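Local coordinates for putative secreted cellulose binding protein (Streptomyces coelicolor, PDB 4OY7) that uses this catalytic domain to cleave cellulose oxidatively with copper, probably leaving chain ends oxidised to aldonolactones, at residues H1-A4 with R10-L13. Sequence-based numbering, arbitrary orientation.
With CU (copper (II) ion), chain I.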
loop_
_atom_site.group_PDB
_atom_site.type_symbol
_atom_site.label_atom_id
_atom_site.label_comp_id
_atom_site.label_asym_id
_atom_site.label_seq_id
_atom_site.Cartn_x
_atom_site.Cartn_y
_atom_site.Cartn_z
ATOM N N HIS A 1 -3.733 -8.153 9.358
ATOM C CA HIS A 1 -3.717 -8.376 7.887
ATOM C C HIS A 1 -4.516 -7.301 7.210
ATOM O O HIS A 1 -5.729 -7.129 7.486
ATOM C CB HIS A 1 -4.231 -9.767 7.521
ATOM C CG HIS A 1 -3.214 -10.843 7.726
ATOM N ND1 HIS A 1 -2.519 -10.985 8.906
ATOM C CD2 HIS A 1 -2.772 -11.830 6.911
ATOM C CE1 HIS A 1 -1.705 -12.021 8.818
ATOM N NE2 HIS A 1 -1.843 -12.557 7.623
ATOM N N GLY A 2 -3.828 -6.583 6.327
ATOM C CA GLY A 2 -4.425 -5.542 5.519
ATOM C C GLY A 2 -3.371 -4.654 4.883
ATOM O O GLY A 2 -2.265 -4.499 5.418
ATOM N N VAL A 3 -3.752 -4.099 3.739
ATOM C CA VAL A 3 -3.074 -3.000 3.089
ATOM C C VAL A 3 -4.152 -1.973 2.679
ATOM O O VAL A 3 -5.361 -2.230 2.830
ATOM C CB VAL A 3 -2.289 -3.465 1.849
ATOM C CG1 VAL A 3 -1.087 -4.323 2.256
ATOM C CG2 VAL A 3 -3.205 -4.161 0.845
ATOM N N ALA A 4 -3.713 -0.818 2.180
ATOM C CA ALA A 4 -4.597 0.242 1.833
ATOM C C ALA A 4 -5.558 -0.202 0.717
ATOM O O ALA A 4 -5.146 -0.870 -0.245
ATOM C CB ALA A 4 -3.821 1.462 1.387
ATOM N N ARG A 10 -0.717 -1.547 -4.254
ATOM C CA ARG A 10 -0.412 -2.298 -5.493
ATOM C C ARG A 10 -1.041 -3.684 -5.505
ATOM O O ARG A 10 -1.659 -4.091 -6.505
ATOM C CB ARG A 10 1.091 -2.408 -5.697
ATOM C CG ARG A 10 1.726 -1.084 -6.070
ATOM C CD ARG A 10 3.233 -1.143 -6.264
ATOM N NE ARG A 10 3.651 0.134 -6.825
ATOM C CZ ARG A 10 4.898 0.516 -7.028
ATOM N NH1 ARG A 10 5.904 -0.292 -6.704
ATOM N NH2 ARG A 10 5.138 1.720 -7.547
ATOM N N THR A 11 -0.869 -4.423 -4.418
ATOM C CA THR A 11 -1.454 -5.760 -4.378
ATOM C C THR A 11 -2.991 -5.728 -4.420
ATOM O O THR A 11 -3.621 -6.590 -5.018
ATOM C CB THR A 11 -0.993 -6.598 -3.186
ATOM O OG1 THR A 11 -1.295 -5.923 -1.957
ATOM C CG2 THR A 11 0.502 -6.933 -3.297
ATOM N N TYR A 12 -3.594 -4.735 -3.781
ATOM C CA TYR A 12 -5.041 -4.646 -3.758
ATOM C C TYR A 12 -5.591 -4.277 -5.128
ATOM O O TYR A 12 -6.474 -4.914 -5.631
ATOM C CB TYR A 12 -5.512 -3.657 -2.680
ATOM C CG TYR A 12 -7.007 -3.540 -2.610
ATOM C CD1 TYR A 12 -7.796 -4.624 -2.223
ATOM C CD2 TYR A 12 -7.648 -2.357 -2.976
ATOM C CE1 TYR A 12 -9.184 -4.520 -2.154
ATOM C CE2 TYR A 12 -9.024 -2.255 -2.905
ATOM C CZ TYR A 12 -9.790 -3.332 -2.514
ATOM O OH TYR A 12 -11.189 -3.197 -2.471
ATOM N N LEU A 13 -5.031 -3.246 -5.739
ATOM C CA LEU A 13 -5.501 -2.858 -7.074
ATOM C C LEU A 13 -5.220 -3.944 -8.091
ATOM O O LEU A 13 -5.991 -4.126 -9.011
ATOM C CB LEU A 13 -4.904 -1.541 -7.526
ATOM C CG LEU A 13 -5.322 -0.297 -6.735
ATOM C CD1 LEU A 13 -4.753 0.969 -7.341
ATOM C CD2 LEU A 13 -6.838 -0.179 -6.600
HETATM CU CU CU I . -3.046 -9.780 10.732
HETATM O O HOH W 1 -1.749 -10.565 11.677
#
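Val3 and Tyr12 have the nearest CA atoms across the contact, 7.3 Å apart, where the extended N-terminal residues 1-4 run past the first turn of helix 10-18 with no hydrogen bond between them. Val3 CG2 is the atom that reaches the helix: a chi1 of -69° puts CG1 anti to the carbonyl carbon and leaves CG2 between the backbone N and the carbonyl carbon, where it meets Thr11 OG1 at 3.8 Å, the two side chains crossing at about a right angle, and lies 4.2 Å from Tyr12 CB. A short branched valine suits this buried spot, filling it without adding a polar group. Thr11 can be buried because its hydroxyl is hydrogen-bonded to Trp47 O, while its side chain also touches Phe79 and Tyr82. The helix backbone sets Tyr12 CB 3.7 Å from Ala4 O, and with CG anti to the backbone N (chi1 -179°) the ring keeps CG and CD2 4.0 Å from that oxygen, which approaches it obliquely; the ring also meets Trp47. Alanine's small side chain fits the buried start of strand 4-6, packing on Ser189 and Met174. In this protein the N-terminal segment thus leads from the copper to strand 4-6. On the far side of Gly2, His1 binds copper through its terminal N and through ND1, 2.2 Å from the metal, with a water on the ion in the plane of the ring. His110 completes this histidine brace, the copper site of AA10 lytic polysaccharide monooxygenases.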